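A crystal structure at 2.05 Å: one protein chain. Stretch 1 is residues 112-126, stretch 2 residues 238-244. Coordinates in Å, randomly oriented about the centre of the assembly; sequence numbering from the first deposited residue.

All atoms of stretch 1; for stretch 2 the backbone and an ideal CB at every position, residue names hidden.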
# COMPACT_ATOMS: atom_id res chain seq x y z
N SER B 112 0.63 2.01 -4.13
CA SER B 112 1.23 0.77 -3.65
C SER B 112 1.84 -0.09 -4.75
O SER B 112 2.33 -1.18 -4.45
CB SER B 112 0.19 -0.05 -2.88
OG SER B 112 -0.89 -0.40 -3.71
N GLY B 113 1.84 0.37 -5.99
CA GLY B 113 2.40 -0.37 -7.10
C GLY B 113 1.74 0.02 -8.41
O GLY B 113 0.79 0.81 -8.46
N THR B 114 2.26 -0.55 -9.50
CA THR B 114 1.66 -0.33 -10.81
C THR B 114 0.19 -0.72 -10.81
O THR B 114 -0.65 -0.01 -11.39
CB THR B 114 2.41 -1.13 -11.87
OG1 THR B 114 3.61 -0.45 -12.24
CG2 THR B 114 1.54 -1.35 -13.11
N THR B 115 -0.13 -1.84 -10.18
CA THR B 115 -1.49 -2.35 -10.21
C THR B 115 -2.47 -1.30 -9.70
O THR B 115 -3.49 -1.02 -10.34
CB THR B 115 -1.58 -3.63 -9.38
OG1 THR B 115 -0.64 -4.59 -9.88
CG2 THR B 115 -2.98 -4.21 -9.45
N PHE B 116 -2.16 -0.69 -8.55
CA PHE B 116 -3.02 0.37 -8.04
C PHE B 116 -3.05 1.56 -8.98
O PHE B 116 -4.12 2.13 -9.24
CB PHE B 116 -2.57 0.81 -6.64
CG PHE B 116 -3.53 1.75 -5.96
CD1 PHE B 116 -3.65 3.07 -6.37
CD2 PHE B 116 -4.33 1.31 -4.93
CE1 PHE B 116 -4.55 3.93 -5.77
CE2 PHE B 116 -5.23 2.17 -4.31
CZ PHE B 116 -5.34 3.47 -4.73
N ALA B 117 -1.89 1.97 -9.48
CA ALA B 117 -1.82 3.09 -10.43
C ALA B 117 -2.79 2.91 -11.60
O ALA B 117 -3.50 3.84 -11.97
CB ALA B 117 -0.39 3.24 -10.95
N ILE B 118 -2.81 1.72 -12.21
CA ILE B 118 -3.67 1.52 -13.37
C ILE B 118 -5.14 1.50 -12.95
O ILE B 118 -6.00 2.07 -13.62
CB ILE B 118 -3.27 0.24 -14.14
CG1 ILE B 118 -1.89 0.42 -14.78
CG2 ILE B 118 -4.29 -0.09 -15.23
CD1 ILE B 118 -1.39 -0.82 -15.56
N ASN B 119 -5.44 0.87 -11.81
CA ASN B 119 -6.83 0.81 -11.34
C ASN B 119 -7.37 2.20 -11.04
O ASN B 119 -8.58 2.46 -11.21
CB ASN B 119 -6.91 -0.08 -10.10
CG ASN B 119 -7.03 -1.55 -10.44
OD1 ASN B 119 -8.13 -2.07 -10.66
ND2 ASN B 119 -5.89 -2.25 -10.48
N LEU B 120 -6.52 3.11 -10.56
CA LEU B 120 -6.95 4.49 -10.36
C LEU B 120 -7.41 5.11 -11.68
O LEU B 120 -8.43 5.79 -11.74
CB LEU B 120 -5.83 5.31 -9.74
CG LEU B 120 -5.98 6.83 -9.62
CD1 LEU B 120 -7.33 7.22 -9.03
CD2 LEU B 120 -4.87 7.42 -8.75
N VAL B 121 -6.64 4.88 -12.76
CA VAL B 121 -7.09 5.30 -14.08
C VAL B 121 -8.42 4.65 -14.42
O VAL B 121 -9.35 5.31 -14.90
CB VAL B 121 -6.02 4.98 -15.14
CG1 VAL B 121 -6.45 5.52 -16.51
CG2 VAL B 121 -4.66 5.55 -14.73
N ALA B 122 -8.53 3.33 -14.20
CA ALA B 122 -9.75 2.62 -14.58
C ALA B 122 -10.96 3.17 -13.85
O ALA B 122 -12.02 3.38 -14.46
CB ALA B 122 -9.59 1.13 -14.28
N TYR B 123 -10.84 3.40 -12.54
CA TYR B 123 -11.99 3.81 -11.74
C TYR B 123 -12.31 5.29 -11.88
O TYR B 123 -13.49 5.67 -11.88
CB TYR B 123 -11.76 3.46 -10.28
CG TYR B 123 -12.18 2.05 -9.88
CD1 TYR B 123 -11.32 0.97 -10.05
CD2 TYR B 123 -13.43 1.81 -9.31
CE1 TYR B 123 -11.69 -0.31 -9.68
CE2 TYR B 123 -13.81 0.53 -8.94
CZ TYR B 123 -12.94 -0.53 -9.12
OH TYR B 123 -13.32 -1.80 -8.74
N SER B 124 -11.30 6.16 -11.96
CA SER B 124 -11.57 7.59 -11.92
C SER B 124 -11.51 8.28 -13.28
O SER B 124 -12.07 9.37 -13.43
CB SER B 124 -10.62 8.30 -10.94
OG SER B 124 -11.00 8.02 -9.60
N TRP B 125 -10.86 7.68 -14.28
CA TRP B 125 -10.94 8.21 -15.64
C TRP B 125 -11.98 7.48 -16.48
O TRP B 125 -12.94 8.10 -16.96
CB TRP B 125 -9.58 8.14 -16.36
CG TRP B 125 -9.72 8.58 -17.78
CD1 TRP B 125 -9.97 7.80 -18.88
CD2 TRP B 125 -9.66 9.93 -18.26
NE1 TRP B 125 -10.07 8.58 -20.00
CE2 TRP B 125 -9.87 9.89 -19.65
CE3 TRP B 125 -9.43 11.16 -17.64
CZ2 TRP B 125 -9.87 11.03 -20.44
CZ3 TRP B 125 -9.44 12.30 -18.43
CH2 TRP B 125 -9.65 12.23 -19.81
N ALA B 126 -11.83 6.16 -16.64
CA ALA B 126 -12.64 5.42 -17.61
C ALA B 126 -14.05 5.16 -17.08
O ALA B 126 -15.03 5.37 -17.80
CB ALA B 126 -11.96 4.09 -17.97
N UNK B 238 -0.87 10.02 -21.76
CA UNK B 238 -1.78 10.62 -20.78
C UNK B 238 -1.55 10.12 -19.35
O UNK B 238 -1.84 10.85 -18.40
CB UNK B 238 -3.23 10.34 -21.19
N UNK B 239 -1.07 8.89 -19.19
CA UNK B 239 -0.89 8.25 -17.89
C UNK B 239 0.28 7.28 -18.00
O UNK B 239 0.33 6.51 -18.94
CB UNK B 239 -2.16 7.53 -17.44
N UNK B 240 1.15 7.26 -16.98
CA UNK B 240 2.31 6.37 -16.94
C UNK B 240 2.46 5.80 -15.54
O UNK B 240 2.51 6.55 -14.56
CB UNK B 240 3.58 7.11 -17.36
N UNK B 241 2.52 4.47 -15.43
CA UNK B 241 2.52 3.75 -14.16
C UNK B 241 3.83 3.00 -13.94
O UNK B 241 4.32 2.32 -14.84
CB UNK B 241 1.34 2.77 -14.11
N UNK B 242 4.39 3.09 -12.73
CA UNK B 242 5.61 2.37 -12.37
C UNK B 242 5.41 1.68 -11.04
O UNK B 242 4.46 1.97 -10.30
CB UNK B 242 6.81 3.31 -12.31
N UNK B 243 6.30 0.74 -10.72
CA UNK B 243 6.20 0.03 -9.46
C UNK B 243 7.55 -0.05 -8.77
O UNK B 243 8.59 -0.27 -9.41
CB UNK B 243 5.63 -1.37 -9.68
N UNK B 244 7.55 0.18 -7.46
CA UNK B 244 8.79 0.45 -6.76
C UNK B 244 9.69 -0.75 -6.55
O UNK B 244 10.91 -0.61 -6.59
CB UNK B 244 8.47 1.07 -5.40

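The helix formed by residues 114-126 runs nearly antiparallel to the strand 239-243, their axes 7.0 Å apart at closest approach and their N-to-C directions at 156°. The strand therefore starts near the C-terminal half of the helix and ends at its N-terminus.

Position 238 precedes the strand. Its CA-to-CB bond points toward stretch 1, but no atom of that stretch lies within 5.5 Å of the ideal CB, so contact alone excludes little, polar or apolar. The residue is D238, whose carboxylate is hydrogen-bonded elsewhere in the structure.

At position 239 the CB points toward the helix, and the ideal CB lies 4.2 Å from CG2 of V121. With W125 one turn further on, the surroundings are apolar and roomy, suited to a large aliphatic or aromatic side chain. The residue is F239. V121 CG1 sits over one face of its ring, 4.0 Å from the centroid and 9° off the ring normal, a CH-pi contact, while V121 CG2 approaches F239 CD1 at 3.7 Å. The edge of the F239 ring is directed at the face of W125, with planes at 66°, and F239 CZ lies 4.0 Å from W125 CE3.

Position 240 points away and meets nothing of stretch 1, which leaves the choice open; it is Y240.

Position 241 faces the helix where it comes close. The ideal CB is 3.6 Å from A117 CB, 4.1 Å from I118 CG1 and 4.2 Å from T114 CG2. With three side chains already near the CB, a small residue such as alanine, glycine or serine fits best. It is A241, whose methyl packs against A117, CB to CB at 3.7 Å, and against CG1 of I118.

Position 242 points away again, so stretch 1 sets little limit on its side chain, although its backbone passes close, with T114 OG1 3.0 Å from the carbonyl C of 242. The residue is I242.

Position 243 turns toward the start of the helix. Its ideal CB is 3.4 Å from T114 OG1 and 4.3 Å from G113 CA, and the T114 amide is a donor within reach. A short side chain bearing an acceptor, serine or threonine, would suit. It is T243: T114 N donates a weak hydrogen bond to T243 OG1 at 3.3 Å. The same OG1 lies 3.3 Å from G113 CA.

Position 244 has left the strand and makes no contact; many residues would be compatible, and G244 occupies it.

Stretch 2 (238-244) DFYAITG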
# COMPACT_ATOMS: atom_id res chain seq x y z
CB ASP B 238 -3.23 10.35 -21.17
CG ASP B 238 -3.58 10.93 -22.52
OD1 ASP B 238 -3.77 12.17 -22.60
OD2 ASP B 238 -3.61 10.16 -23.51
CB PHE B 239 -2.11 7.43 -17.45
CG PHE B 239 -3.37 8.23 -17.30
CD1 PHE B 239 -3.68 8.84 -16.09
CD2 PHE B 239 -4.27 8.31 -18.34
CE1 PHE B 239 -4.87 9.56 -15.95
CE2 PHE B 239 -5.45 9.02 -18.21
CZ PHE B 239 -5.75 9.65 -17.01
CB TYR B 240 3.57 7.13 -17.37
CG TYR B 240 4.79 6.27 -17.69
CD1 TYR B 240 5.63 5.81 -16.69
CD2 TYR B 240 5.10 5.94 -19.00
CE1 TYR B 240 6.76 5.04 -16.99
CE2 TYR B 240 6.22 5.18 -19.32
CZ TYR B 240 7.04 4.73 -18.31
OH TYR B 240 8.15 3.97 -18.65
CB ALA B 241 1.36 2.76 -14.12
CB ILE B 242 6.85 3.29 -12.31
CG1 ILE B 242 6.65 4.37 -11.25
CG2 ILE B 242 7.14 3.91 -13.67
CD1 ILE B 242 7.90 5.16 -10.90
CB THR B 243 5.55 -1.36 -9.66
OG1 THR B 243 5.09 -1.86 -8.40
CG2 THR B 243 6.50 -2.36 -10.30
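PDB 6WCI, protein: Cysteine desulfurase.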